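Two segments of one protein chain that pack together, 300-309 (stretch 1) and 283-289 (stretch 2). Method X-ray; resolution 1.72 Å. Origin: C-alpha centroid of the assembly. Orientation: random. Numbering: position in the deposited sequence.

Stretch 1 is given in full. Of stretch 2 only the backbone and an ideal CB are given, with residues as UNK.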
# COMPACT_ATOMS: atom_id res chain seq x y z
N TYR A 300 23.42 24.53 -12.57
CA TYR A 300 23.34 23.20 -11.93
C TYR A 300 23.95 22.12 -12.79
O TYR A 300 24.60 21.25 -12.25
CB TYR A 300 21.89 22.91 -11.49
CG TYR A 300 21.45 23.81 -10.35
CD1 TYR A 300 22.26 24.06 -9.23
CD2 TYR A 300 20.24 24.47 -10.41
CE1 TYR A 300 21.85 24.90 -8.20
CE2 TYR A 300 19.80 25.29 -9.37
CZ TYR A 300 20.60 25.46 -8.25
OH TYR A 300 20.21 26.25 -7.19
N PHE A 301 23.78 22.17 -14.09
CA PHE A 301 24.35 21.24 -15.03
C PHE A 301 25.87 21.37 -14.99
O PHE A 301 26.56 20.38 -14.89
CB PHE A 301 23.86 21.43 -16.48
CG PHE A 301 24.56 20.54 -17.46
CD1 PHE A 301 24.28 19.19 -17.52
CD2 PHE A 301 25.56 21.04 -18.29
CE1 PHE A 301 24.91 18.32 -18.42
CE2 PHE A 301 26.27 20.16 -19.15
CZ PHE A 301 25.93 18.81 -19.22
N GLU A 302 26.36 22.61 -14.91
CA GLU A 302 27.82 22.85 -14.83
C GLU A 302 28.39 22.37 -13.53
O GLU A 302 29.45 21.80 -13.51
CB GLU A 302 28.13 24.35 -15.02
CG GLU A 302 27.79 24.77 -16.45
CD GLU A 302 28.22 26.20 -16.83
OE1 GLU A 302 28.82 26.89 -15.95
OE2 GLU A 302 27.93 26.63 -18.00
N ILE A 303 27.67 22.57 -12.43
CA ILE A 303 28.13 22.02 -11.14
C ILE A 303 28.13 20.49 -11.18
O ILE A 303 29.08 19.85 -10.75
CB ILE A 303 27.25 22.50 -9.99
CG1 ILE A 303 27.44 24.01 -9.75
CG2 ILE A 303 27.58 21.69 -8.74
CD1 ILE A 303 26.24 24.63 -9.05
N ALA A 304 27.05 19.89 -11.71
CA ALA A 304 27.00 18.41 -11.79
C ALA A 304 28.13 17.85 -12.62
O ALA A 304 28.77 16.86 -12.22
CB ALA A 304 25.70 17.98 -12.46
N GLN A 305 28.40 18.50 -13.74
CA GLN A 305 29.46 18.02 -14.62
C GLN A 305 30.86 18.06 -13.91
O GLN A 305 31.67 17.12 -14.02
CB GLN A 305 29.43 18.73 -15.99
CG GLN A 305 30.53 18.26 -16.94
CD GLN A 305 30.13 18.26 -18.43
OE1 GLN A 305 30.48 17.33 -19.17
NE2 GLN A 305 29.36 19.26 -18.84
N LYS A 306 31.11 19.11 -13.17
CA LYS A 306 32.37 19.23 -12.42
C LYS A 306 32.44 18.19 -11.30
O LYS A 306 33.49 17.54 -11.09
CB LYS A 306 32.46 20.63 -11.80
CG LYS A 306 33.78 20.90 -11.11
CD LYS A 306 35.05 20.47 -11.89
CE LYS A 306 36.31 20.86 -11.11
NZ LYS A 306 37.52 20.76 -11.98
N LEU A 307 31.34 17.99 -10.58
CA LEU A 307 31.30 16.89 -9.57
C LEU A 307 31.48 15.53 -10.16
O LEU A 307 32.14 14.62 -9.56
CB LEU A 307 30.00 16.91 -8.77
CG LEU A 307 29.92 17.65 -7.50
CD1 LEU A 307 28.52 17.42 -6.88
CD2 LEU A 307 31.07 17.27 -6.53
N GLU A 308 30.94 15.31 -11.35
CA GLU A 308 31.12 14.03 -11.98
C GLU A 308 32.61 13.78 -12.24
O GLU A 308 33.14 12.68 -12.01
CB GLU A 308 30.36 14.01 -13.33
CG GLU A 308 30.54 12.69 -14.11
CD GLU A 308 29.97 12.70 -15.54
OE1 GLU A 308 29.52 13.74 -16.10
OE2 GLU A 308 30.02 11.62 -16.10
N GLU A 309 33.29 14.80 -12.73
CA GLU A 309 34.74 14.68 -13.03
C GLU A 309 35.53 14.39 -11.76
O GLU A 309 36.36 13.47 -11.69
CB GLU A 309 35.28 16.00 -13.64
CG GLU A 309 36.74 15.85 -14.05
CD GLU A 309 37.24 16.93 -15.01
OE1 GLU A 309 37.23 18.13 -14.60
OE2 GLU A 309 37.70 16.57 -16.14
N UNK A 283 20.57 10.33 -19.40
CA UNK A 283 20.10 11.56 -18.69
C UNK A 283 21.09 12.74 -18.94
O UNK A 283 20.66 13.89 -19.18
CB UNK A 283 19.97 11.29 -17.19
N UNK A 284 22.40 12.44 -18.91
CA UNK A 284 23.36 13.52 -19.15
C UNK A 284 23.19 14.22 -20.50
O UNK A 284 23.18 15.46 -20.57
CB UNK A 284 24.78 12.96 -19.05
N UNK A 285 23.03 13.43 -21.52
CA UNK A 285 22.86 13.90 -22.90
C UNK A 285 21.71 14.87 -22.96
O UNK A 285 21.84 15.97 -23.52
CB UNK A 285 22.62 12.73 -23.86
N UNK A 286 20.57 14.47 -22.36
CA UNK A 286 19.39 15.27 -22.43
C UNK A 286 19.46 16.46 -21.52
O UNK A 286 18.89 17.47 -21.85
CB UNK A 286 18.16 14.42 -22.10
N UNK A 287 20.21 16.39 -20.42
CA UNK A 287 20.39 17.53 -19.55
C UNK A 287 21.12 18.73 -20.20
O UNK A 287 20.78 19.87 -19.97
CB UNK A 287 21.16 17.08 -18.31
N UNK A 288 22.13 18.41 -20.99
CA UNK A 288 22.98 19.38 -21.70
C UNK A 288 22.18 20.31 -22.61
O UNK A 288 22.12 21.50 -22.44
CB UNK A 288 24.03 18.64 -22.53
N UNK A 289 21.42 19.72 -23.49
CA UNK A 289 20.54 20.49 -24.37
C UNK A 289 19.59 21.49 -23.69
O UNK A 289 19.63 22.72 -23.92
CB UNK A 289 19.70 19.51 -25.19

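Two helices run closer to antiparallel than parallel, their N-to-C directions 144° apart and their axes 10.5 Å apart at closest approach. Stretch 1 offers one side of its helix: the ring of Phe301, then the carboxamide of Gln305 and the carboxylate of Glu308, one and nearly two turns further on.

Position 283 has helical backbone angles and nothing of stretch 1 within 5.5 Å of its ideal CB. Many helix-compatible residues would do. It is Phe283, whose side chain stays clear of stretch 1.

At position 284 CA-to-CB points sideways, and the ideal CB lies 5.4 Å from Phe301 CE1. A short side chain would not reach the polar groups beyond the ring. Two oxygens, Gln305 OE1 and Glu308 OE1, lie further along, so a long donor suits, best a positively charged one; lysine or arginine would be the natural candidates, while a glutamine could plausibly reach Glu308 OE1, but hardly both oxygens. The residue is Lys284, fully extended with all four chi angles t. Its aliphatic part passes the ring, CG being 4.3 Å from Phe301 CE1, and its ammonium reaches both oxygens: NZ forms a salt bridge and hydrogen bond to Glu308 OE1 at 2.9 Å and donates another hydrogen bond to Gln305 OE1 at 3.1 Å. One side chain thus ties together two residues nearly a turn apart.

Positions 285 and 286 both point CA-to-CB away from stretch 1, which leaves their choice free as far as this contact goes. They are Lys285 and Tyr286, neither touching stretch 1.

Position 287 points toward stretch 1, with the ideal CB already 3.8 Å from Phe301 CD1. So a small apolar residue fits: alanine most simply; serine would keep the CB contact at the cost of a hydroxyl, while glycine would give it up and suit a helix poorly. It is Ala287, and its methyl CB packs at that same 3.8 Å from Phe301 CD1.

At position 288 CA-to-CB runs sideways, yet the ideal CB is 3.8 Å from Phe301 CZ. The backbone itself sits over a ring face, so much of the contact is independent of the residue chosen; a side chain with an aliphatic start and an end free to run past the ring would suit, such as lysine, glutamine or methionine. Lys288 is found, its CA 4.1 Å from the centroid of the Phe301 ring in a CH-pi contact, 18° off the normal, and its CB 3.8 Å from Phe301 CZ.

Position 289 is out of reach and unconstrained here; it is Val289.

Stretch 2 (283-289) FKKYAKV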
# COMPACT_ATOMS: atom_id res chain seq x y z
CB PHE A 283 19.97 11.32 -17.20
CG PHE A 283 18.66 10.75 -16.79
CD1 PHE A 283 17.51 11.49 -16.93
CD2 PHE A 283 18.56 9.48 -16.28
CE1 PHE A 283 16.27 10.99 -16.56
CE2 PHE A 283 17.33 8.97 -15.90
CZ PHE A 283 16.16 9.73 -16.05
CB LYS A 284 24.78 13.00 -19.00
CG LYS A 284 25.78 14.15 -19.11
CD LYS A 284 27.17 13.69 -18.93
CE LYS A 284 28.11 14.89 -19.09
NZ LYS A 284 29.50 14.36 -18.93
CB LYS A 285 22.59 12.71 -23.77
CG LYS A 285 22.27 12.95 -25.24
CD LYS A 285 21.92 11.57 -25.83
CE LYS A 285 22.28 11.39 -27.30
NZ LYS A 285 21.25 12.06 -28.13
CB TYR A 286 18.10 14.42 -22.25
CG TYR A 286 17.84 13.60 -23.48
CD1 TYR A 286 17.28 14.19 -24.65
CD2 TYR A 286 18.23 12.33 -23.55
CE1 TYR A 286 17.09 13.44 -25.78
CE2 TYR A 286 18.04 11.57 -24.68
CZ TYR A 286 17.48 12.14 -25.81
OH TYR A 286 17.38 11.28 -26.92
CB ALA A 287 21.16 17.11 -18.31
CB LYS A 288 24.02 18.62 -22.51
CG LYS A 288 24.92 19.58 -23.29
CD LYS A 288 26.33 19.06 -23.42
CE LYS A 288 27.19 20.22 -23.93
NZ LYS A 288 28.57 19.72 -24.10
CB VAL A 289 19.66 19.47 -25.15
CG1 VAL A 289 18.87 20.20 -26.24
CG2 VAL A 289 20.50 18.31 -25.68
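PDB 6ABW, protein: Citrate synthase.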